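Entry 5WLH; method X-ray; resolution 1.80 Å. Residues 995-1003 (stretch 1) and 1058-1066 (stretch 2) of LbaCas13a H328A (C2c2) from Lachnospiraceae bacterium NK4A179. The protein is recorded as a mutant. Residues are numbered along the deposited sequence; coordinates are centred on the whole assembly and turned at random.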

# COMPACT_ATOMS: atom_id res chain seq x y z
N ILE A 995 17.52 15.14 -28.66
CA ILE A 995 17.24 16.29 -27.80
C ILE A 995 16.05 17.09 -28.31
O ILE A 995 15.27 17.64 -27.52
N SER A 996 15.88 17.15 -29.64
CA SER A 996 14.78 17.90 -30.24
C SER A 996 13.41 17.34 -29.89
O SER A 996 12.41 18.02 -30.12
N SER A 997 13.34 16.12 -29.34
CA SER A 997 12.05 15.63 -28.86
C SER A 997 11.57 16.43 -27.66
O SER A 997 10.36 16.51 -27.41
N TYR A 998 12.49 17.01 -26.89
CA TYR A 998 12.16 17.68 -25.64
C TYR A 998 12.53 19.15 -25.62
O TYR A 998 12.12 19.86 -24.69
N LEU A 999 13.27 19.62 -26.61
CA LEU A 999 13.72 21.00 -26.67
C LEU A 999 13.49 21.53 -28.08
O LEU A 999 13.93 20.92 -29.06
N ASP A 1000 12.81 22.67 -28.17
CA ASP A 1000 12.64 23.37 -29.44
C ASP A 1000 13.80 24.34 -29.59
O ASP A 1000 13.71 25.53 -29.27
N PHE A 1001 14.94 23.82 -30.07
CA PHE A 1001 16.08 24.67 -30.37
C PHE A 1001 16.03 25.23 -31.79
O PHE A 1001 17.08 25.47 -32.40
N GLU A 1002 14.82 25.44 -32.31
CA GLU A 1002 14.57 26.14 -33.58
C GLU A 1002 15.24 25.42 -34.75
O GLU A 1002 16.08 25.97 -35.47
N TYR A 1003 14.85 24.16 -34.93
CA TYR A 1003 15.37 23.35 -36.02
C TYR A 1003 14.87 23.89 -37.36
O TYR A 1003 13.65 23.98 -37.58
N ASP A 1058 5.08 19.75 -23.14
CA ASP A 1058 5.49 20.63 -24.22
C ASP A 1058 7.00 20.78 -24.19
O ASP A 1058 7.61 20.87 -23.12
N ARG A 1059 7.61 20.83 -25.38
CA ARG A 1059 9.04 21.03 -25.47
C ARG A 1059 9.45 22.33 -24.80
O ARG A 1059 8.71 23.32 -24.80
N VAL A 1060 10.64 22.32 -24.19
CA VAL A 1060 11.23 23.55 -23.70
C VAL A 1060 11.37 24.53 -24.86
O VAL A 1060 11.75 24.15 -25.98
N SER A 1061 11.05 25.79 -24.60
CA SER A 1061 11.01 26.83 -25.62
C SER A 1061 12.04 27.91 -25.31
O SER A 1061 12.58 27.99 -24.21
N ARG A 1062 12.27 28.76 -26.31
CA ARG A 1062 13.09 29.95 -26.08
C ARG A 1062 12.53 30.78 -24.93
O ARG A 1062 13.27 31.19 -24.03
N SER A 1063 11.21 31.01 -24.93
CA SER A 1063 10.63 31.86 -23.90
C SER A 1063 10.78 31.26 -22.51
O SER A 1063 10.88 32.00 -21.52
N ASP A 1064 10.81 29.93 -22.42
CA ASP A 1064 11.16 29.28 -21.15
C ASP A 1064 12.57 29.67 -20.72
O ASP A 1064 12.80 30.02 -19.56
N ILE A 1065 13.52 29.57 -21.65
CA ILE A 1065 14.91 29.88 -21.34
C ILE A 1065 15.06 31.37 -21.03
O ILE A 1065 15.82 31.76 -20.14
N VAL A 1066 14.30 32.20 -21.74
CA VAL A 1066 14.26 33.63 -21.43
C VAL A 1066 13.78 33.84 -20.00
O VAL A 1066 14.41 34.55 -19.21

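Stretch 2 enters the contact as an extended loop and leaves it as a helix, and its side chains change partners accordingly. Asp1058, exposed and with its CA-to-CB bond pointing away, takes no part.

Arg1059 has the largest area covered by the other stretch of any residue here. Its CA-to-CB bond points toward stretch 1, and chi angles m, t, m with chi4 near 175° carry the long side chain along that backbone. Arg1059 CG passes 3.4 Å from Ser997 O, and Arg1059 NH1 donates a hydrogen bond of 2.8 Å to Ser996 O, which lies near the plane of the guanidinium at its edge. Over one face of the same group sits the carboxylate of Asp1000, a t rotamer whose CA-to-CB bond also points toward its partner stretch. Asp1000 OD2 and Arg1059 NH2 form a long salt bridge of 3.9 Å; because the oxygen lies well out of the guanidinium plane, this is attraction between charges, with no N-H directed at it. Arginine suits the site, offering aliphatic reach, an in-plane donor and a charged face at once. The other carboxylate oxygen, Asp1000 OD1, accepts a 3.1 Å hydrogen bond from Glu1002 N, a contact within stretch 1.

At Val1060 the backbones meet in a single bridge: Val1060 N donates to Tyr998 O (2.9 Å), and Asp1000 N donates to Val1060 O (2.8 Å). The CA-to-CB bond of the buried valine, chi1 t, points sideways. That of Leu999 points away, but its t, p rotamer brings the end back, placing Leu999 CD1 3.8 Å from Val1060 CB. Both suit this buried place because their apolar side chains need no hydrogen-bonding partner.

The CA-to-CB bond of Ser1061 points away from stretch 1, and the residue holds the N-cap position, right before the helix. Ser1061 N donates to Asp1064 OD2 (3.0 Å), and Ser1061 OG shares a 3.0 Å hydrogen bond with Ser1063 OG, small polar groups well suited to a helix start.

Arg1062 and Glu1002 both have sideways CA-to-CB bonds, but their long side chains, t, t, m with chi4 near -79° and m, t, let the opposite charges meet. Arg1062 NE donates to Glu1002 OE2 at 2.7 Å in a salt bridge, approached along the guanidinium edge, while Arg1062 NH2 adds a weak bond of 3.4 Å to Glu1002 OE1. A water also links the backbones, donating to Asp1000 O (2.7 Å) and accepting from Arg1062 N (2.8 Å).

Ser1063, Asp1064 and Val1066 lie out of reach. Ile1065, m, t, its CA-to-CB bond toward stretch 1, suits its buried place by extending the apolar patch, with Ile1065 CD1 4.3 Å from Leu999 CD1.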

# COMPACT_ATOMS: atom_id res chain seq x y z
CB ILE A 995 18.50 17.17 -27.69
CG1 ILE A 995 19.66 16.37 -27.09
CG2 ILE A 995 18.22 18.43 -26.89
CD1 ILE A 995 21.02 16.93 -27.41
CB SER A 996 14.95 17.94 -31.77
OG SER A 996 14.76 16.66 -32.36
CB SER A 997 12.15 14.15 -28.49
OG SER A 997 13.02 13.45 -29.36
CB TYR A 998 12.85 16.97 -24.47
CG TYR A 998 12.54 15.49 -24.45
CD1 TYR A 998 11.23 15.04 -24.31
CD2 TYR A 998 13.55 14.54 -24.59
CE1 TYR A 998 10.94 13.69 -24.30
CE2 TYR A 998 13.26 13.18 -24.57
CZ TYR A 998 11.95 12.77 -24.43
OH TYR A 998 11.64 11.42 -24.41
CB LEU A 999 15.21 21.11 -26.31
CG LEU A 999 15.89 22.46 -26.55
CD1 LEU A 999 15.34 23.52 -25.59
CD2 LEU A 999 17.38 22.31 -26.39
CB ASP A 1000 11.29 24.07 -29.48
CG ASP A 1000 11.00 24.70 -30.83
OD1 ASP A 1000 11.87 24.66 -31.72
OD2 ASP A 1000 9.88 25.24 -30.99
CB PHE A 1001 17.40 23.92 -30.12
CG PHE A 1001 17.51 22.59 -30.81
CD1 PHE A 1001 17.84 22.51 -32.15
CD2 PHE A 1001 17.32 21.41 -30.11
CE1 PHE A 1001 17.97 21.29 -32.79
CE2 PHE A 1001 17.45 20.19 -30.74
CZ PHE A 1001 17.77 20.13 -32.08
CB GLU A 1002 15.01 27.61 -33.47
CG GLU A 1002 14.13 28.43 -32.50
CD GLU A 1002 14.77 29.73 -32.05
OE1 GLU A 1002 15.84 30.10 -32.59
OE2 GLU A 1002 14.20 30.40 -31.16
CB TYR A 1003 14.95 21.89 -35.84
CG TYR A 1003 15.38 20.97 -36.96
CD1 TYR A 1003 16.72 20.80 -37.28
CD2 TYR A 1003 14.44 20.27 -37.70
CE1 TYR A 1003 17.12 19.96 -38.30
CE2 TYR A 1003 14.82 19.42 -38.73
CZ TYR A 1003 16.16 19.27 -39.03
OH TYR A 1003 16.55 18.43 -40.05
CB ASP A 1058 4.84 22.01 -24.10
CG ASP A 1058 3.32 21.94 -24.09
OD1 ASP A 1058 2.76 21.13 -24.85
OD2 ASP A 1058 2.70 22.70 -23.32
CB ARG A 1059 9.48 21.03 -26.93
CG ARG A 1059 9.25 19.72 -27.63
CD ARG A 1059 10.02 19.65 -28.92
NE ARG A 1059 9.45 20.53 -29.94
CZ ARG A 1059 9.99 20.73 -31.14
NH1 ARG A 1059 11.13 20.12 -31.47
NH2 ARG A 1059 9.40 21.54 -32.00
CB VAL A 1060 12.58 23.27 -23.03
CG1 VAL A 1060 13.19 24.56 -22.46
CG2 VAL A 1060 12.42 22.21 -21.93
CB SER A 1061 9.62 27.46 -25.69
OG SER A 1061 9.36 28.15 -24.48
CB ARG A 1062 13.17 30.78 -27.37
CG ARG A 1062 13.97 32.06 -27.22
CD ARG A 1062 14.16 32.76 -28.56
NE ARG A 1062 15.20 32.13 -29.38
CZ ARG A 1062 16.51 32.30 -29.21
NH1 ARG A 1062 16.96 33.08 -28.23
NH2 ARG A 1062 17.37 31.69 -30.01
CB SER A 1063 9.15 32.14 -24.21
OG SER A 1063 8.37 30.96 -24.15
CB ASP A 1064 11.07 27.76 -21.29
CG ASP A 1064 9.64 27.26 -21.41
OD1 ASP A 1064 8.73 27.91 -20.87
OD2 ASP A 1064 9.44 26.20 -22.05
CB ILE A 1065 15.81 29.45 -22.51
CG1 ILE A 1065 15.71 27.93 -22.72
CG2 ILE A 1065 17.24 29.85 -22.27
CD1 ILE A 1065 16.09 27.48 -24.09
CB VAL A 1066 13.37 34.35 -22.44
CG1 VAL A 1066 13.03 35.76 -21.97
CG2 VAL A 1066 14.04 34.36 -23.82
O HOH W 1 11.91 27.50 -28.80